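Local coordinates for DraIII (Deinococcus radiophilus, PDB 4L0K), which acts as a type II restriction endonuclease that cleaves DNA, probably through a nuclease core of the His-Me finger (ββα-metal) kind, at residues 35-40 with 141-146; 116-121 with 192-197. All coordinates share one frame; numbering follows the deposited sequence.

Contact 1 of 2, residues 35-40 with 141-146; sequences FPFLVS and NYLEEF
F37 has its CG lodged between the backbone N and the carbonyl carbon (chi1 54°), and Y142 carries its CG opposite the backbone N (chi1 174°). These torsions bring the two rings together, though the side chains themselves meet obliquely. The planes are close to parallel, at 8°, but the centroids lie 5.6 Å apart, so the rings are slid past one another with hardly any overlap, not stacked. The touching falls mainly on one atom of the tyrosine ring: Y142 CE2 lies 3.6 Å from F37 CD1 and 3.7 Å from F37 CB.

L143 closes in on the root of the F37 side chain, its methyl CD2 lying 4.0 Å from F37 CB, and the two side chains cross at about a right angle. No hydrogen bond joins the segments; the contact is van der Waals packing, with the phenol oxygen touching F37 CD1.

The helix that carries Y142 also packs on its ring, which is likely to restrict its rotation. F146 CE1 sits 3.6 Å above the plane on one face, offset toward the rim, while L143 CG lies in plane at the edge. The phenol oxygen of this buried residue hydrogen-bonds to Q23 O and to R120 NH1. F37 and L143 also touch T123 of helix 112-126, so a third element packs on the same spot. Such a meeting is characteristic of a helical hydrophobic core, where an aromatic residue close to the start of helix 39-44 inserts against helices 137-147 and 112-126.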
ATOM      1  N   PHE A  35      24.295   7.687 -19.804  1.00 41.24           N
ATOM      2  CA  PHE A  35      24.483   6.934 -18.561  1.00 36.56           C
ATOM      3  C   PHE A  35      25.824   6.198 -18.465  1.00 39.12           C
ATOM      4  O   PHE A  35      25.836   4.969 -18.341  1.00 38.55           O
ATOM      5  CB  PHE A  35      23.331   5.931 -18.355  1.00 35.10           C
ATOM      6  CG  PHE A  35      21.968   6.575 -18.245  1.00 38.08           C
ATOM      7  CD1 PHE A  35      21.602   7.272 -17.098  1.00 34.13           C
ATOM      8  CD2 PHE A  35      21.050   6.477 -19.286  1.00 36.58           C
ATOM      9  CE1 PHE A  35      20.347   7.874 -16.999  1.00 33.38           C
ATOM     10  CE2 PHE A  35      19.797   7.073 -19.205  1.00 27.44           C
ATOM     11  CZ  PHE A  35      19.442   7.772 -18.057  1.00 34.00           C
ATOM     12  N   PRO A  36      26.954   6.942 -18.510  1.00 40.53           N
ATOM     13  CA  PRO A  36      28.289   6.318 -18.505  1.00 35.91           C
ATOM     14  C   PRO A  36      28.566   5.507 -17.235  1.00 41.42           C
ATOM     15  O   PRO A  36      29.067   4.379 -17.307  1.00 46.17           O
ATOM     16  CB  PRO A  36      29.241   7.519 -18.595  1.00 35.82           C
ATOM     17  CG  PRO A  36      28.435   8.704 -18.130  1.00 36.32           C
ATOM     18  CD  PRO A  36      27.036   8.415 -18.584  1.00 37.95           C
ATOM     19  N   PHE A  37      28.199   6.073 -16.091  1.00 43.38           N
ATOM     20  CA  PHE A  37      28.330   5.416 -14.785  1.00 32.28           C
ATOM     21  C   PHE A  37      27.541   4.110 -14.643  1.00 31.97           C
ATOM     22  O   PHE A  37      27.709   3.388 -13.664  1.00 39.11           O
ATOM     23  CB  PHE A  37      27.945   6.397 -13.672  1.00 30.55           C
ATOM     24  CG  PHE A  37      26.587   7.019 -13.860  1.00 37.78           C
ATOM     25  CD1 PHE A  37      26.411   8.098 -14.718  1.00 36.50           C
ATOM     26  CD2 PHE A  37      25.479   6.518 -13.187  1.00 31.91           C
ATOM     27  CE1 PHE A  37      25.164   8.664 -14.903  1.00 34.45           C
ATOM     28  CE2 PHE A  37      24.229   7.083 -13.374  1.00 28.17           C
ATOM     29  CZ  PHE A  37      24.075   8.158 -14.224  1.00 29.32           C
ATOM     30  N   LEU A  38      26.684   3.801 -15.614  1.00 40.63           N
ATOM     31  CA  LEU A  38      25.959   2.532 -15.599  1.00 36.79           C
ATOM     32  C   LEU A  38      26.516   1.461 -16.546  1.00 47.37           C
ATOM     33  O   LEU A  38      26.052   0.308 -16.517  1.00 50.86           O
ATOM     34  CB  LEU A  38      24.470   2.748 -15.857  1.00 34.67           C
ATOM     35  CG  LEU A  38      23.685   3.170 -14.606  1.00 34.34           C
ATOM     36  CD1 LEU A  38      22.310   3.647 -14.972  1.00 22.65           C
ATOM     37  CD2 LEU A  38      23.616   2.018 -13.623  1.00 29.63           C
ATOM     38  N   VAL A  39      27.527   1.816 -17.346  1.00 37.80           N
ATOM     39  CA  VAL A  39      28.007   0.873 -18.364  1.00 31.55           C
ATOM     40  C   VAL A  39      28.401  -0.481 -17.758  1.00 29.88           C
ATOM     41  O   VAL A  39      27.821  -1.512 -18.100  1.00 39.88           O
ATOM     42  CB  VAL A  39      29.144   1.466 -19.260  1.00 41.10           C
ATOM     43  CG1 VAL A  39      29.749   0.387 -20.141  1.00 39.78           C
ATOM     44  CG2 VAL A  39      28.608   2.605 -20.123  1.00 33.73           C
ATOM     45  N   SER A  40      29.340  -0.471 -16.821  1.00 31.89           N
ATOM     46  CA  SER A  40      29.737  -1.702 -16.133  1.00 35.76           C
ATOM     47  C   SER A  40      28.546  -2.422 -15.506  1.00 34.39           C
ATOM     48  O   SER A  40      28.424  -3.652 -15.634  1.00 34.33           O
ATOM     49  CB  SER A  40      30.791  -1.420 -15.069  1.00 42.92           C
ATOM     50  OG  SER A  40      31.942  -0.834 -15.649  1.00 49.37           O
ATOM     51  N   ASN A 141      35.418   6.415  -9.420  1.00 46.24           N
ATOM     52  CA  ASN A 141      35.908   7.771  -9.186  1.00 46.68           C
ATOM     53  C   ASN A 141      34.878   8.827  -9.527  1.00 46.56           C
ATOM     54  O   ASN A 141      34.723   9.825  -8.809  1.00 45.67           O
ATOM     55  CB  ASN A 141      37.220   8.013  -9.931  1.00 44.64           C
ATOM     56  CG  ASN A 141      38.340   7.152  -9.389  1.00 48.35           C
ATOM     57  OD1 ASN A 141      38.455   6.957  -8.172  1.00 47.55           O
ATOM     58  ND2 ASN A 141      39.145   6.593 -10.284  1.00 43.58           N
ATOM     59  N   TYR A 142      34.171   8.586 -10.623  1.00 40.28           N
ATOM     60  CA  TYR A 142      33.107   9.468 -11.073  1.00 40.25           C
ATOM     61  C   TYR A 142      32.001   9.602 -10.007  1.00 50.83           C
ATOM     62  O   TYR A 142      31.630  10.717  -9.613  1.00 53.55           O
ATOM     63  CB  TYR A 142      32.540   8.909 -12.372  1.00 32.19           C
ATOM     64  CG  TYR A 142      31.333   9.629 -12.917  1.00 46.42           C
ATOM     65  CD1 TYR A 142      31.474  10.615 -13.888  1.00 44.52           C
ATOM     66  CD2 TYR A 142      30.044   9.292 -12.498  1.00 43.06           C
ATOM     67  CE1 TYR A 142      30.376  11.256 -14.408  1.00 41.01           C
ATOM     68  CE2 TYR A 142      28.938   9.934 -13.011  1.00 43.34           C
ATOM     69  CZ  TYR A 142      29.113  10.913 -13.971  1.00 43.44           C
ATOM     70  OH  TYR A 142      28.018  11.553 -14.489  1.00 39.18           O
ATOM     71  N   LEU A 143      31.477   8.468  -9.543  1.00 41.67           N
ATOM     72  CA  LEU A 143      30.415   8.484  -8.527  1.00 42.72           C
ATOM     73  C   LEU A 143      30.906   9.004  -7.172  1.00 39.83           C
ATOM     74  O   LEU A 143      30.209   9.783  -6.515  1.00 43.11           O
ATOM     75  CB  LEU A 143      29.764   7.098  -8.390  1.00 35.54           C
ATOM     76  CG  LEU A 143      29.010   6.693  -9.662  1.00 35.70           C
ATOM     77  CD1 LEU A 143      28.583   5.244  -9.622  1.00 34.06           C
ATOM     78  CD2 LEU A 143      27.805   7.614  -9.903  1.00 28.65           C
ATOM     79  N   GLU A 144      32.104   8.581  -6.768  1.00 39.91           N
ATOM     80  CA  GLU A 144      32.706   9.048  -5.516  1.00 44.20           C
ATOM     81  C   GLU A 144      32.920  10.551  -5.511  1.00 45.85           C
ATOM     82  O   GLU A 144      32.820  11.200  -4.468  1.00 44.37           O
ATOM     83  CB  GLU A 144      34.015   8.323  -5.223  1.00 43.85           C
ATOM     84  CG  GLU A 144      33.810   6.989  -4.518  1.00 47.89           C
ATOM     85  CD  GLU A 144      35.112   6.315  -4.163  1.00 49.65           C
ATOM     86  OE1 GLU A 144      35.092   5.342  -3.370  1.00 43.96           O
ATOM     87  OE2 GLU A 144      36.156   6.770  -4.684  1.00 52.74           O
ATOM     88  N   GLU A 145      33.189  11.108  -6.685  1.00 53.26           N
ATOM     89  CA  GLU A 145      33.329  12.551  -6.820  1.00 55.72           C
ATOM     90  C   GLU A 145      32.024  13.255  -6.454  1.00 61.52           C
ATOM     91  O   GLU A 145      32.035  14.350  -5.890  1.00 66.35           O
ATOM     92  CB  GLU A 145      33.739  12.909  -8.242  1.00 54.20           C
ATOM     93  CG  GLU A 145      33.575  14.371  -8.571  1.00 68.69           C
ATOM     94  CD  GLU A 145      34.864  15.010  -9.035  1.00 77.65           C
ATOM     95  OE1 GLU A 145      35.928  14.369  -8.895  1.00 79.33           O
ATOM     96  OE2 GLU A 145      34.809  16.151  -9.541  1.00 79.92           O
ATOM     97  N   PHE A 146      30.898  12.618  -6.771  1.00 53.14           N
ATOM     98  CA  PHE A 146      29.596  13.201  -6.486  1.00 43.26           C
ATOM     99  C   PHE A 146      29.155  12.989  -5.044  1.00 42.45           C
ATOM    100  O   PHE A 146      28.622  13.907  -4.414  1.00 42.60           O
ATOM    101  CB  PHE A 146      28.529  12.614  -7.405  1.00 47.24           C
ATOM    102  CG  PHE A 146      28.511  13.206  -8.783  1.00 46.23           C
ATOM    103  CD1 PHE A 146      29.214  12.610  -9.814  1.00 41.13           C
ATOM    104  CD2 PHE A 146      27.773  14.346  -9.052  1.00 46.02           C
ATOM    105  CE1 PHE A 146      29.184  13.139 -11.080  1.00 42.62           C
ATOM    106  CE2 PHE A 146      27.746  14.882 -10.323  1.00 51.17           C
ATOM    107  CZ  PHE A 146      28.453  14.277 -11.337  1.00 48.72           C
TER

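Contact 2 of 2, residues 116-121 with 192-197; sequences IDVARK and ENVGFA
V194 and K121 bury the most surface here, followed by V118. Both V194 methyls meet V118, and CG2 also meets K121: CG2 lies 3.9 Å from K121 CG and 4.1 Å from V118 CG1, while CG1 is 4.1 Å from V118 CG2. The valines cross at about a right angle, whereas K121 and V194 run past each other in opposite directions.

Bends at chi2 (63°) and chi4 (-58°) fold the lysine chain along V194 and deliver NZ to V194 O at 3.1 Å. The C=O...NZ angle of 161° shows the carbonyl being met nearly end-on. The stronger partner of NZ is A191 O, so one ammonium group ties the loop to the start of the strand; E192 OE2, 6.5 Å from K121 NZ, is too far for a salt bridge with it. A leucine in place of K121 would probably leave the V194 and A191 carbonyls without this shared donor and weaken the grip of the helix on the loop.

V194 also touches H183. Helix 112-126 thus packs on the antiparallel hairpin 179-183 with 194-198, followed directly by helix 199-205, a topology consistent with the ββα-metal motif of His-Me finger nucleases.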
ATOM      1  N   ILE A 116      18.477  12.485 -13.678  1.00 36.65           N
ATOM      2  CA  ILE A 116      19.836  11.966 -13.868  1.00 38.60           C
ATOM      3  C   ILE A 116      20.608  11.874 -12.536  1.00 40.24           C
ATOM      4  O   ILE A 116      21.278  10.870 -12.268  1.00 46.09           O
ATOM      5  CB  ILE A 116      20.650  12.766 -14.942  1.00 38.07           C
ATOM      6  CG1 ILE A 116      19.841  12.950 -16.232  1.00 28.59           C
ATOM      7  CG2 ILE A 116      21.990  12.096 -15.224  1.00 36.16           C
ATOM      8  CD1 ILE A 116      19.302  11.680 -16.815  1.00 30.23           C
ATOM      9  N   ASP A 117      20.503  12.911 -11.707  1.00 35.51           N
ATOM     10  CA  ASP A 117      21.070  12.908 -10.346  1.00 38.47           C
ATOM     11  C   ASP A 117      20.667  11.668  -9.529  1.00 36.23           C
ATOM     12  O   ASP A 117      21.526  10.973  -8.976  1.00 31.54           O
ATOM     13  CB  ASP A 117      20.654  14.163  -9.571  1.00 44.80           C
ATOM     14  CG  ASP A 117      21.355  15.410 -10.053  1.00 62.86           C
ATOM     15  OD1 ASP A 117      22.391  15.275 -10.743  1.00 70.45           O
ATOM     16  OD2 ASP A 117      20.880  16.525  -9.738  1.00 68.63           O
ATOM     17  N   VAL A 118      19.356  11.419  -9.469  1.00 29.28           N
ATOM     18  CA  VAL A 118      18.786  10.236  -8.829  1.00 27.69           C
ATOM     19  C   VAL A 118      19.397   8.941  -9.381  1.00 35.51           C
ATOM     20  O   VAL A 118      19.820   8.073  -8.599  1.00 33.49           O
ATOM     21  CB  VAL A 118      17.236  10.211  -8.975  1.00 30.30           C
ATOM     22  CG1 VAL A 118      16.670   8.804  -8.730  1.00 23.37           C
ATOM     23  CG2 VAL A 118      16.580  11.265  -8.047  1.00 23.96           C
ATOM     24  N   ALA A 119      19.448   8.812 -10.715  1.00 31.26           N
ATOM     25  CA  ALA A 119      20.150   7.677 -11.329  1.00 31.10           C
ATOM     26  C   ALA A 119      21.592   7.516 -10.790  1.00 32.37           C
ATOM     27  O   ALA A 119      22.047   6.393 -10.483  1.00 30.61           O
ATOM     28  CB  ALA A 119      20.154   7.802 -12.850  1.00 25.85           C
ATOM     29  N   ARG A 120      22.301   8.637 -10.663  1.00 26.30           N
ATOM     30  CA  ARG A 120      23.689   8.566 -10.194  1.00 38.04           C
ATOM     31  C   ARG A 120      23.764   8.079  -8.735  1.00 32.88           C
ATOM     32  O   ARG A 120      24.600   7.241  -8.377  1.00 30.41           O
ATOM     33  CB  ARG A 120      24.386   9.919 -10.343  1.00 35.68           C
ATOM     34  CG  ARG A 120      25.326  10.037 -11.538  1.00 37.76           C
ATOM     35  CD  ARG A 120      26.050  11.389 -11.522  1.00 38.95           C
ATOM     36  NE  ARG A 120      25.102  12.497 -11.578  1.00 36.38           N
ATOM     37  CZ  ARG A 120      24.886  13.242 -12.657  1.00 40.74           C
ATOM     38  NH1 ARG A 120      25.564  13.009 -13.779  1.00 38.70           N
ATOM     39  NH2 ARG A 120      23.996  14.222 -12.617  1.00 36.44           N
ATOM     40  N   LYS A 121      22.859   8.597  -7.913  1.00 30.77           N
ATOM     41  CA  LYS A 121      22.833   8.278  -6.492  1.00 30.49           C
ATOM     42  C   LYS A 121      22.583   6.803  -6.293  1.00 29.29           C
ATOM     43  O   LYS A 121      23.272   6.142  -5.533  1.00 32.67           O
ATOM     44  CB  LYS A 121      21.732   9.070  -5.796  1.00 30.84           C
ATOM     45  CG  LYS A 121      21.557   8.697  -4.336  1.00 39.84           C
ATOM     46  CD  LYS A 121      22.801   9.017  -3.507  1.00 39.04           C
ATOM     47  CE  LYS A 121      22.585   8.642  -2.051  1.00 39.79           C
ATOM     48  NZ  LYS A 121      21.407   9.351  -1.462  1.00 44.74           N
ATOM     49  N   GLU A 192      19.713  13.472  -2.949  1.00 24.13           N
ATOM     50  CA  GLU A 192      19.847  13.457  -1.507  1.00 31.46           C
ATOM     51  C   GLU A 192      18.701  12.672  -0.892  1.00 30.75           C
ATOM     52  O   GLU A 192      18.877  11.970   0.097  1.00 27.17           O
ATOM     53  CB  GLU A 192      19.870  14.892  -0.954  1.00 36.43           C
ATOM     54  CG  GLU A 192      20.165  14.998   0.548  1.00 55.99           C
ATOM     55  CD  GLU A 192      18.948  14.710   1.422  1.00 73.46           C
ATOM     56  OE1 GLU A 192      17.846  15.205   1.092  1.00 81.87           O
ATOM     57  OE2 GLU A 192      19.088  13.976   2.429  1.00 76.57           O
ATOM     58  N   ASN A 193      17.535  12.792  -1.506  1.00 27.41           N
ATOM     59  CA  ASN A 193      16.312  12.248  -0.950  1.00 29.75           C
ATOM     60  C   ASN A 193      16.078  10.771  -1.264  1.00 35.28           C
ATOM     61  O   ASN A 193      15.152  10.173  -0.716  1.00 30.56           O
ATOM     62  CB  ASN A 193      15.115  13.074  -1.430  1.00 28.61           C
ATOM     63  CG  ASN A 193      13.861  12.815  -0.613  1.00 36.19           C
ATOM     64  OD1 ASN A 193      13.903  12.798   0.617  1.00 31.98           O
ATOM     65  ND2 ASN A 193      12.741  12.578  -1.298  1.00 36.42           N
ATOM     66  N   VAL A 194      16.887  10.167  -2.137  1.00 27.88           N
ATOM     67  CA  VAL A 194      16.555   8.800  -2.569  1.00 32.14           C
ATOM     68  C   VAL A 194      17.462   7.709  -2.037  1.00 35.37           C
ATOM     69  O   VAL A 194      18.608   7.964  -1.665  1.00 39.64           O
ATOM     70  CB  VAL A 194      16.434   8.649  -4.104  1.00 28.95           C
ATOM     71  CG1 VAL A 194      15.234   9.436  -4.609  1.00 22.22           C
ATOM     72  CG2 VAL A 194      17.747   9.064  -4.806  1.00 23.71           C
ATOM     73  N   GLY A 195      16.930   6.489  -2.009  1.00 26.55           N
ATOM     74  CA  GLY A 195      17.743   5.338  -1.663  1.00 28.96           C
ATOM     75  C   GLY A 195      17.027   4.045  -1.973  1.00 32.65           C
ATOM     76  O   GLY A 195      16.138   4.028  -2.799  1.00 41.98           O
ATOM     77  N   PHE A 196      17.393   2.964  -1.298  1.00 28.64           N
ATOM     78  CA  PHE A 196      16.675   1.708  -1.462  1.00 25.28           C
ATOM     79  C   PHE A 196      15.937   1.318  -0.180  1.00 32.72           C
ATOM     80  O   PHE A 196      16.361   1.674   0.944  1.00 28.13           O
ATOM     81  CB  PHE A 196      17.632   0.591  -1.894  1.00 29.76           C
ATOM     82  CG  PHE A 196      18.301   0.837  -3.232  1.00 24.82           C
ATOM     83  CD1 PHE A 196      17.555   1.124  -4.354  1.00 25.18           C
ATOM     84  CD2 PHE A 196      19.676   0.769  -3.348  1.00 27.45           C
ATOM     85  CE1 PHE A 196      18.164   1.350  -5.574  1.00 29.79           C
ATOM     86  CE2 PHE A 196      20.310   0.992  -4.573  1.00 28.40           C
ATOM     87  CZ  PHE A 196      19.541   1.292  -5.688  1.00 33.82           C
ATOM     88  N   ALA A 197      14.826   0.601  -0.352  1.00 30.07           N
ATOM     89  CA  ALA A 197      14.029   0.111   0.781  1.00 26.27           C
ATOM     90  C   ALA A 197      13.391  -1.233   0.459  1.00 26.47           C
ATOM     91  O   ALA A 197      13.020  -1.482  -0.690  1.00 22.24           O
ATOM     92  CB  ALA A 197      12.952   1.107   1.139  1.00 15.22           C
TER

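Contacts 1 and 2 have centres about 13 Å apart and share helix 112-126: it supplies a segment to contact 2 and touches contact 1 from outside. R120 joins them, its NH1 lying 2.9 Å from Y142 OH as a probable hydrogen bond and its CG packing on F37 CZ at 3.5 Å. Contact 1 is farther from the chain centre, at about 14 Å against about 4 Å, yet all its touching residues are buried and no hydrogen bond crosses between its segments. Contact 2 combines valine packing with a lysine-to-carbonyl bond and is only partly buried, E192 being exposed. One sets the chain near the start of helix 39-44 against helix 137-147; the other sets helix against hairpin.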